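PDB 6K2L: siderophore-interacting protein from Aeromonas hydrophila, which probably binds ferric siderophores and uses its FAD to reduce their iron, so that the metal can be released inside the cell. Local coordinates for residues A136-V142 with Q213-G219; P131-P135 with M154-M158; V21-L25 with Y172-Q177. The protein carries 1 engineered substitution. All blocks are in the same frame, centred on the assembly; numbering follows the deposited sequence.

Interaction 1. Residues A136-V142 with Q213-G219; sequences ASHYYMV and QSYFWFG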
loop_
_atom_site.group_PDB
_atom_site.type_symbol
_atom_site.label_atom_id
_atom_site.label_comp_id
_atom_site.label_asym_id
_atom_site.label_seq_id
_atom_site.Cartn_x
_atom_site.Cartn_y
_atom_site.Cartn_z
ATOM N N ALA A 136 6.308 -3.360 -13.301
ATOM C CA ALA A 136 6.356 -4.191 -14.492
ATOM C C ALA A 136 5.046 -4.009 -15.243
ATOM O O ALA A 136 4.078 -3.453 -14.721
ATOM C CB ALA A 136 6.589 -5.668 -14.152
ATOM N N SER A 137 5.023 -4.474 -16.479
ATOM C CA SER A 137 3.775 -4.491 -17.209
ATOM C C SER A 137 3.089 -5.848 -17.152
ATOM O O SER A 137 1.856 -5.907 -17.217
ATOM C CB SER A 137 4.014 -4.069 -18.662
ATOM O OG SER A 137 4.240 -5.192 -19.481
ATOM N N HIS A 138 3.849 -6.927 -16.991
ATOM C CA HIS A 138 3.308 -8.269 -16.869
ATOM C C HIS A 138 3.676 -8.851 -15.507
ATOM O O HIS A 138 4.780 -8.626 -15.000
ATOM C CB HIS A 138 3.826 -9.132 -18.005
ATOM C CG HIS A 138 3.243 -8.758 -19.332
ATOM N ND1 HIS A 138 3.755 -7.736 -20.107
ATOM C CD2 HIS A 138 2.187 -9.260 -20.018
ATOM C CE1 HIS A 138 3.026 -7.610 -21.199
ATOM N NE2 HIS A 138 2.076 -8.531 -21.177
ATOM N N TYR A 139 2.738 -9.577 -14.903
ATOM C CA TYR A 139 2.910 -10.162 -13.574
ATOM C C TYR A 139 2.477 -11.625 -13.586
ATOM O O TYR A 139 1.350 -11.946 -13.980
ATOM C CB TYR A 139 2.099 -9.404 -12.530
ATOM C CG TYR A 139 2.611 -8.037 -12.217
ATOM C CD1 TYR A 139 3.714 -7.858 -11.391
ATOM C CD2 TYR A 139 1.970 -6.910 -12.731
ATOM C CE1 TYR A 139 4.178 -6.598 -11.099
ATOM C CE2 TYR A 139 2.423 -5.627 -12.462
ATOM C CZ TYR A 139 3.525 -5.469 -11.641
ATOM O OH TYR A 139 3.962 -4.185 -11.345
ATOM N N TYR A 140 3.350 -12.509 -13.132
ATOM C CA TYR A 140 3.063 -13.941 -13.130
ATOM C C TYR A 140 3.355 -14.473 -11.742
ATOM O O TYR A 140 4.524 -14.542 -11.343
ATOM C CB TYR A 140 3.904 -14.678 -14.167
ATOM C CG TYR A 140 3.767 -14.109 -15.545
ATOM C CD1 TYR A 140 2.656 -14.393 -16.330
ATOM C CD2 TYR A 140 4.736 -13.258 -16.053
ATOM C CE1 TYR A 140 2.531 -13.862 -17.612
ATOM C CE2 TYR A 140 4.622 -12.727 -17.306
ATOM C CZ TYR A 140 3.524 -13.015 -18.081
ATOM O OH TYR A 140 3.465 -12.451 -19.324
ATOM N N MET A 141 2.306 -14.902 -11.034
ATOM C CA MET A 141 2.379 -15.107 -9.600
ATOM C C MET A 141 1.772 -16.474 -9.284
ATOM O O MET A 141 0.715 -16.819 -9.813
ATOM C CB MET A 141 1.621 -13.974 -8.907
ATOM C CG MET A 141 2.282 -12.562 -9.067
ATOM S SD MET A 141 1.507 -11.417 -7.919
ATOM C CE MET A 141 1.423 -9.862 -8.886
ATOM N N VAL A 142 2.421 -17.260 -8.424
ATOM C CA VAL A 142 1.868 -18.536 -7.977
ATOM C C VAL A 142 2.013 -18.599 -6.464
ATOM O O VAL A 142 2.986 -18.078 -5.904
ATOM C CB VAL A 142 2.548 -19.751 -8.669
ATOM C CG1 VAL A 142 2.100 -21.046 -8.060
ATOM C CG2 VAL A 142 2.264 -19.781 -10.188
ATOM N N GLN A 213 10.066 -6.809 -19.442
ATOM C CA GLN A 213 9.198 -5.961 -18.628
ATOM C C GLN A 213 8.184 -6.779 -17.841
ATOM O O GLN A 213 6.988 -6.480 -17.833
ATOM C CB GLN A 213 8.488 -4.922 -19.482
ATOM C CG GLN A 213 8.408 -3.570 -18.810
ATOM C CD GLN A 213 8.301 -2.458 -19.813
ATOM O OE1 GLN A 213 8.742 -2.596 -20.960
ATOM N NE2 GLN A 213 7.701 -1.345 -19.400
ATOM N N SER A 214 8.670 -7.817 -17.160
ATOM C CA SER A 214 7.787 -8.673 -16.390
ATOM C C SER A 214 8.408 -8.997 -15.042
ATOM O O SER A 214 9.616 -8.906 -14.850
ATOM C CB SER A 214 7.449 -9.968 -17.149
ATOM O OG SER A 214 8.605 -10.581 -17.679
ATOM N N TYR A 215 7.546 -9.383 -14.109
ATOM C CA TYR A 215 7.930 -9.751 -12.755
ATOM C C TYR A 215 7.271 -11.084 -12.417
ATOM O O TYR A 215 6.049 -11.222 -12.534
ATOM C CB TYR A 215 7.505 -8.677 -11.763
ATOM C CG TYR A 215 7.962 -8.931 -10.344
ATOM C CD1 TYR A 215 9.314 -9.066 -10.048
ATOM C CD2 TYR A 215 7.037 -9.011 -9.291
ATOM C CE1 TYR A 215 9.739 -9.288 -8.745
ATOM C CE2 TYR A 215 7.453 -9.228 -7.985
ATOM C CZ TYR A 215 8.808 -9.367 -7.725
ATOM O OH TYR A 215 9.231 -9.592 -6.440
ATOM N N PHE A 216 8.085 -12.060 -12.018
ATOM C CA PHE A 216 7.627 -13.385 -11.637
ATOM C C PHE A 216 7.731 -13.531 -10.126
ATOM O O PHE A 216 8.776 -13.256 -9.545
ATOM C CB PHE A 216 8.453 -14.458 -12.334
ATOM C CG PHE A 216 8.397 -14.384 -13.831
ATOM C CD1 PHE A 216 9.146 -13.439 -14.533
ATOM C CD2 PHE A 216 7.604 -15.269 -14.543
ATOM C CE1 PHE A 216 9.088 -13.385 -15.926
ATOM C CE2 PHE A 216 7.546 -15.218 -15.941
ATOM C CZ PHE A 216 8.284 -14.271 -16.630
ATOM N N TRP A 217 6.633 -13.927 -9.493
ATOM C CA TRP A 217 6.549 -14.023 -8.044
ATOM C C TRP A 217 6.022 -15.408 -7.706
ATOM O O TRP A 217 4.873 -15.728 -8.025
ATOM C CB TRP A 217 5.648 -12.937 -7.477
ATOM C CG TRP A 217 5.728 -12.775 -5.992
ATOM C CD1 TRP A 217 6.438 -11.826 -5.308
ATOM C CD2 TRP A 217 5.081 -13.587 -4.996
ATOM N NE1 TRP A 217 6.272 -11.997 -3.949
ATOM C CE2 TRP A 217 5.433 -13.063 -3.736
ATOM C CE3 TRP A 217 4.207 -14.670 -5.052
ATOM C CZ2 TRP A 217 4.940 -13.591 -2.545
ATOM C CZ3 TRP A 217 3.719 -15.198 -3.867
ATOM C CH2 TRP A 217 4.087 -14.658 -2.633
ATOM N N PHE A 218 6.880 -16.234 -7.097
ATOM C CA PHE A 218 6.566 -17.593 -6.679
ATOM C C PHE A 218 6.777 -17.678 -5.165
ATOM O O PHE A 218 7.890 -17.445 -4.676
ATOM C CB PHE A 218 7.455 -18.598 -7.425
ATOM C CG PHE A 218 7.491 -18.398 -8.939
ATOM C CD1 PHE A 218 6.316 -18.278 -9.672
ATOM C CD2 PHE A 218 8.699 -18.344 -9.625
ATOM C CE1 PHE A 218 6.348 -18.100 -11.062
ATOM C CE2 PHE A 218 8.747 -18.169 -11.002
ATOM C CZ PHE A 218 7.570 -18.056 -11.729
ATOM N N GLY A 219 5.700 -17.962 -4.422
ATOM C CA GLY A 219 5.782 -18.140 -2.986
ATOM C C GLY A 219 4.880 -19.279 -2.548
ATOM O O GLY A 219 4.234 -19.925 -3.357
#
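The parallel beta ladder of 138-142 with 214-218 lies at the core of the five-stranded sheet in the Rossmann-like domain. Strand 138-144 is the middle strand, and residues pair in register from His138 with Ser214 to Val142 with Phe218. Tyr215 N bonds to His138 O at 3.0 Å. Tyr140 N then bonds to Tyr215 O, and Trp217 N to Tyr140 O at 2.9 Å with an angle of 169° at the hydrogen. Val142 N to Trp217 O and Gly219 N to Val142 O complete the ladder. At its start Gln213 O takes two amides. His138 N lies in its carbonyl plane, while Ser137 N, 3.1 Å from Gln213 O, stands above that plane.

Tyr140 and Phe216 carry the packing on one face. Each has CG anti to its own carbonyl carbon (Tyr140 chi1 -54°), which makes the two rings run side by side in the same direction. Tyr140 CD2 sits over a face of the Phe216 ring, 3.4 Å from Phe216 CE2. The ring planes are 26° apart and the rings are displaced, so that only their margins lie over one another. On the other face Tyr139 CD1 meets the edge of the Tyr215 ring and lies 3.9 Å from Tyr215 CB. Met141 CG packs 3.7 Å from Trp217 CB, and Met141 SD makes an oblique Met-aromatic contact with the indole.

Helices 198-205 and 222-235 cover the Tyr140 face, and helix 148-155 the Trp217 face. Tyr140 OH bonds to Glu210 N. The ladder therefore pairs buried backbone polar groups between two largely apolar layers.

Interaction 2. Residues P131-P135 with M154-M158; sequences PMLQP and MAEVM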
loop_
_atom_site.group_PDB
_atom_site.type_symbol
_atom_site.label_atom_id
_atom_site.label_comp_id
_atom_site.label_asym_id
_atom_site.label_seq_id
_atom_site.Cartn_x
_atom_site.Cartn_y
_atom_site.Cartn_z
ATOM N N PRO A 131 8.642 -2.553 -1.440
ATOM C CA PRO A 131 9.474 -3.287 -2.404
ATOM C C PRO A 131 8.780 -4.493 -3.045
ATOM O O PRO A 131 9.175 -4.848 -4.152
ATOM C CB PRO A 131 10.668 -3.765 -1.554
ATOM C CG PRO A 131 10.738 -2.815 -0.424
ATOM C CD PRO A 131 9.317 -2.388 -0.137
ATOM N N MET A 132 7.781 -5.086 -2.371
ATOM C CA MET A 132 7.282 -6.421 -2.732
ATOM C C MET A 132 6.758 -6.467 -4.171
ATOM O O MET A 132 7.234 -7.255 -5.000
ATOM C CB MET A 132 6.198 -6.857 -1.734
ATOM C CG MET A 132 5.953 -8.390 -1.634
ATOM S SD MET A 132 7.265 -9.408 -0.878
ATOM C CE MET A 132 7.701 -8.411 0.566
ATOM N N LEU A 133 5.772 -5.634 -4.491
ATOM C CA LEU A 133 5.327 -5.509 -5.874
ATOM C C LEU A 133 6.322 -4.632 -6.622
ATOM O O LEU A 133 6.515 -3.464 -6.275
ATOM C CB LEU A 133 3.916 -4.925 -5.967
ATOM C CG LEU A 133 3.445 -4.724 -7.412
ATOM C CD1 LEU A 133 2.990 -6.035 -7.972
ATOM C CD2 LEU A 133 2.322 -3.718 -7.488
ATOM N N GLN A 134 6.960 -5.201 -7.638
ATOM C CA GLN A 134 7.958 -4.538 -8.454
ATOM C C GLN A 134 7.310 -3.955 -9.703
ATOM O O GLN A 134 6.414 -4.587 -10.286
ATOM C CB GLN A 134 9.045 -5.531 -8.863
ATOM C CG GLN A 134 10.299 -4.881 -9.402
ATOM C CD GLN A 134 11.367 -5.894 -9.744
ATOM O OE1 GLN A 134 11.721 -6.740 -8.922
ATOM N NE2 GLN A 134 11.882 -5.819 -10.969
ATOM N N PRO A 135 7.714 -2.756 -10.131
ATOM C CA PRO A 135 7.143 -2.183 -11.362
ATOM C C PRO A 135 7.385 -3.085 -12.570
ATOM O O PRO A 135 8.501 -3.544 -12.820
ATOM C CB PRO A 135 7.857 -0.830 -11.495
ATOM C CG PRO A 135 9.003 -0.881 -10.503
ATOM C CD PRO A 135 8.558 -1.785 -9.412
ATOM N N MET A 154 -0.279 -7.245 -2.711
ATOM C CA MET A 154 0.355 -6.743 -3.931
ATOM C C MET A 154 -0.688 -6.427 -5.001
ATOM O O MET A 154 -0.562 -5.422 -5.716
ATOM C CB MET A 154 1.374 -7.767 -4.471
ATOM C CG MET A 154 2.800 -7.696 -3.861
ATOM S SD MET A 154 4.031 -8.873 -4.529
ATOM C CE MET A 154 3.092 -10.387 -4.716
ATOM N N ALA A 155 -1.728 -7.260 -5.112
ATOM C CA ALA A 155 -2.769 -7.047 -6.102
ATOM C C ALA A 155 -3.487 -5.738 -5.866
ATOM O O ALA A 155 -3.801 -5.024 -6.818
ATOM C CB ALA A 155 -3.773 -8.188 -6.070
ATOM N N GLU A 156 -3.751 -5.392 -4.607
ATOM C CA GLU A 156 -4.541 -4.163 -4.521
ATOM C C GLU A 156 -3.727 -2.874 -4.746
ATOM O O GLU A 156 -4.296 -1.776 -4.638
ATOM C CB GLU A 156 -5.312 -4.102 -3.203
ATOM C CG GLU A 156 -4.498 -4.163 -1.954
ATOM C CD GLU A 156 -5.305 -4.710 -0.756
ATOM O OE1 GLU A 156 -6.448 -5.217 -0.945
ATOM O OE2 GLU A 156 -4.787 -4.622 0.384
ATOM N N VAL A 157 -2.446 -2.936 -5.105
ATOM C CA VAL A 157 -1.753 -1.718 -5.509
ATOM C C VAL A 157 -1.145 -1.850 -6.909
ATOM O O VAL A 157 -0.242 -1.104 -7.269
ATOM C CB VAL A 157 -0.688 -1.320 -4.474
ATOM C CG1 VAL A 157 -1.308 -1.205 -3.105
ATOM C CG2 VAL A 157 0.430 -2.319 -4.482
ATOM N N MET A 158 -1.613 -2.818 -7.693
ATOM C CA MET A 158 -1.247 -2.949 -9.100
ATOM C C MET A 158 -2.011 -1.927 -9.948
ATOM O O MET A 158 -3.199 -1.689 -9.713
ATOM C CB MET A 158 -1.568 -4.356 -9.622
ATOM C CG MET A 158 -0.674 -5.498 -9.174
ATOM S SD MET A 158 -0.926 -7.000 -10.156
ATOM C CE MET A 158 -2.557 -7.377 -9.746
#
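The flat groups here are peptides: the carbonyls Val157 O and Met154 O lie beside a methyl of Leu133, CD2, at 3.7 Å and 3.8 Å. No ring takes part across the contact, in which Met132 and Leu133 pack on Met154, Val157 and Met158. The aromatic rings nearby belong to the sheet. Trp217 touches Met132 and Met154, and Tyr139 touches Leu133 and Met158.

The segment 131-135 is loop leading to strand 138-144. The segment 154-158 is the end of helix 148-155 and the turn after it. Leu133 is the central residue. Its CG is anti to the backbone N (chi1 177°), which carries both methyls across to the helix end. Leu133 CB rests on Met154, 3.7 Å from Met154 CG. Leu133 CD2 is 3.8 Å from Val157 CG2. Met158 crosses the leucine at about a right angle, and its CG lies 3.9 Å from Leu133 CD1, with CD2 equally near.

Met132 meets Met154 further along its side chain, at the sulfur. The two methionines also cross at about a right angle. Met132 CG comes 3.5 Å from Met154 SD, and Met132 then bends away at its second and third torsions. Met154 bends only at its last torsion.

No hydrogen bond joins the two segments. Met154 O, next to the leucine methyl, instead accepts Val157 N within its own turn at 3.2 Å. The contact is thus apolar, resting on close fit and burial rather than on directional bonds.

Interaction 3. Residues V21-L25 with Y172-Q177; sequences VSPHL and YQEDVQ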
loop_
_atom_site.group_PDB
_atom_site.type_symbol
_atom_site.label_atom_id
_atom_site.label_comp_id
_atom_site.label_asym_id
_atom_site.label_seq_id
_atom_site.Cartn_x
_atom_site.Cartn_y
_atom_site.Cartn_z
ATOM N N VAL A 21 -11.748 -14.664 6.963
ATOM C CA VAL A 21 -12.097 -14.235 5.610
ATOM C C VAL A 21 -12.475 -15.440 4.773
ATOM O O VAL A 21 -13.205 -15.327 3.786
ATOM C CB VAL A 21 -10.955 -13.440 4.952
ATOM C CG1 VAL A 21 -10.387 -12.418 5.914
ATOM C CG2 VAL A 21 -9.909 -14.384 4.495
ATOM N N SER A 22 -12.015 -16.606 5.171
ATOM C CA SER A 22 -12.405 -17.880 4.606
ATOM C C SER A 22 -12.192 -18.866 5.738
ATOM O O SER A 22 -11.612 -18.504 6.766
ATOM C CB SER A 22 -11.578 -18.207 3.350
ATOM O OG SER A 22 -10.342 -18.835 3.666
ATOM N N PRO A 23 -12.698 -20.097 5.614
ATOM C CA PRO A 23 -12.584 -21.040 6.746
ATOM C C PRO A 23 -11.156 -21.358 7.184
ATOM O O PRO A 23 -10.941 -21.687 8.356
ATOM C CB PRO A 23 -13.300 -22.288 6.217
ATOM C CG PRO A 23 -14.312 -21.743 5.289
ATOM C CD PRO A 23 -13.648 -20.584 4.601
ATOM N N HIS A 24 -10.170 -21.292 6.285
ATOM C CA HIS A 24 -8.786 -21.587 6.639
ATOM C C HIS A 24 -7.856 -20.395 6.432
ATOM O O HIS A 24 -6.665 -20.569 6.181
ATOM C CB HIS A 24 -8.270 -22.790 5.866
ATOM C CG HIS A 24 -8.978 -24.054 6.202
ATOM N ND1 HIS A 24 -10.221 -24.364 5.689
ATOM C CD2 HIS A 24 -8.639 -25.077 7.023
ATOM C CE1 HIS A 24 -10.610 -25.535 6.164
ATOM N NE2 HIS A 24 -9.669 -25.988 6.977
ATOM N N LEU A 25 -8.382 -19.185 6.539
ATOM C CA LEU A 25 -7.566 -17.983 6.463
ATOM C C LEU A 25 -8.108 -17.003 7.493
ATOM O O LEU A 25 -9.227 -16.501 7.361
ATOM C CB LEU A 25 -7.570 -17.392 5.051
ATOM C CG LEU A 25 -6.408 -16.397 4.857
ATOM C CD1 LEU A 25 -5.049 -17.121 4.894
ATOM C CD2 LEU A 25 -6.562 -15.525 3.608
ATOM N N TYR A 172 -9.112 -26.526 0.165
ATOM C CA TYR A 172 -10.545 -26.769 0.077
ATOM C C TYR A 172 -11.231 -25.713 -0.782
ATOM O O TYR A 172 -10.795 -24.563 -0.864
ATOM C CB TYR A 172 -11.208 -26.772 1.460
ATOM C CG TYR A 172 -10.749 -27.864 2.398
ATOM C CD1 TYR A 172 -11.190 -29.176 2.240
ATOM C CD2 TYR A 172 -9.894 -27.583 3.461
ATOM C CE1 TYR A 172 -10.792 -30.180 3.118
ATOM C CE2 TYR A 172 -9.478 -28.585 4.336
ATOM C CZ TYR A 172 -9.945 -29.879 4.160
ATOM O OH TYR A 172 -9.552 -30.882 5.009
ATOM N N GLN A 173 -12.362 -26.110 -1.370
ATOM C CA GLN A 173 -13.143 -25.229 -2.233
ATOM C C GLN A 173 -13.655 -23.995 -1.501
ATOM O O GLN A 173 -13.795 -22.939 -2.123
ATOM C CB GLN A 173 -14.321 -26.012 -2.856
ATOM C CG GLN A 173 -15.352 -25.158 -3.595
ATOM C CD GLN A 173 -14.889 -24.727 -5.019
ATOM O OE1 GLN A 173 -14.157 -25.464 -5.704
ATOM N NE2 GLN A 173 -15.321 -23.532 -5.457
ATOM N N GLU A 174 -13.912 -24.084 -0.194
ATOM C CA GLU A 174 -14.449 -22.937 0.541
ATOM C C GLU A 174 -13.423 -21.839 0.793
ATOM O O GLU A 174 -13.806 -20.749 1.238
ATOM C CB GLU A 174 -15.032 -23.381 1.883
ATOM C CG GLU A 174 -16.346 -24.135 1.771
ATOM C CD GLU A 174 -16.165 -25.638 1.556
ATOM O OE1 GLU A 174 -17.152 -26.361 1.809
ATOM O OE2 GLU A 174 -15.057 -26.097 1.153
ATOM N N ASP A 175 -12.137 -22.094 0.541
ATOM C CA ASP A 175 -11.092 -21.097 0.745
ATOM C C ASP A 175 -10.782 -20.292 -0.511
ATOM O O ASP A 175 -10.009 -19.333 -0.441
ATOM C CB ASP A 175 -9.845 -21.769 1.311
ATOM C CG ASP A 175 -10.057 -22.214 2.771
ATOM O OD1 ASP A 175 -10.257 -21.321 3.630
ATOM O OD2 ASP A 175 -10.071 -23.441 3.055
ATOM N N VAL A 176 -11.403 -20.633 -1.638
ATOM C CA VAL A 176 -11.454 -19.742 -2.788
ATOM C C VAL A 176 -12.220 -18.491 -2.389
ATOM O O VAL A 176 -13.285 -18.564 -1.765
ATOM C CB VAL A 176 -12.111 -20.436 -3.991
ATOM C CG1 VAL A 176 -12.337 -19.443 -5.119
ATOM C CG2 VAL A 176 -11.253 -21.599 -4.466
ATOM N N GLN A 177 -11.668 -17.334 -2.714
ATOM C CA GLN A 177 -12.261 -16.090 -2.274
ATOM C C GLN A 177 -12.126 -15.073 -3.387
ATOM O O GLN A 177 -11.418 -15.286 -4.368
ATOM C CB GLN A 177 -11.608 -15.587 -0.985
ATOM C CG GLN A 177 -10.197 -16.068 -0.772
ATOM C CD GLN A 177 -9.543 -15.452 0.465
ATOM O OE1 GLN A 177 -9.387 -14.224 0.564
ATOM N NE2 GLN A 177 -9.130 -16.317 1.410
#
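A type I beta turn, Ser22 to Leu25, meets a short 3-10 segment, 173-175, across the boundary between the two domains. The turn links strands 11-20 and 25-31 of the FAD-binding barrel. A classic beta bulge sits at the base of the turn, where Val21 and Ser22 both face Leu25. The 3-10 segment belongs to the loop between strands 163-170 and 185-191 of the Rossmann-like domain.

Asp175 is the hub. Its OD1 accepts His24 N at 2.7 Å, through the lone pair on the side of OD2, with an angle of 150° at the hydrogen. Ser22 OG also donates to Asp175 OD1. The modelled 2.5 Å between these two oxygens is very short, and that exact length is doubtful. Asp175 OD2 takes a weak bond from His24 ND1 at 2.8 Å, strongly bent at the hydrogen (121°). The imidazole and carboxylate planes stand 73° apart. His24 has CG anti to its carbonyl carbon (chi1 -65°), which brings ND1 within reach of OD2 of the carboxylate that also holds the His24 amide. Both carboxylate oxygens are therefore engaged by the turn, and a negative charge on Asp175 would probably favour a protonated His24.

Around this polar centre the contacts are van der Waals. The His24 and Tyr172 rings lie roughly parallel but strongly offset, with His24 CE1 3.5 Å from Tyr172 CD2. Pro23 crosses Glu174 at about a right angle, its CG 3.8 Å from Glu174 CB. The peptide of Glu174 is reached too, with Pro23 CD 3.4 Å from Glu174 O. At the far end Gln177 lies against the bulge. Its NE2 is 3.7 Å from Val21 CG2 and 3.5 Å from Leu25 CD2.

In the fold
Interactions 1 and 2 are neighbours, with centres 10 Å apart. Tyr139 OH of interaction 1 probably bonds to Gln134 O of interaction 2 at 2.7 Å, and Tyr139 CE1 packs 3.4 Å from Leu133 CD1. Loop 131-135 lies between the central strands of interaction 1 and the helix end of interaction 2. Interaction 3 stands apart, its centre 24 Å from that of interaction 1 and 23 Å from that of interaction 2. It ties the barrel to the Rossmann-like domain. All three come near the FAD: the side chains of Trp217 and Met132 are about 7 Å from it, and that of Leu25 about 6 Å.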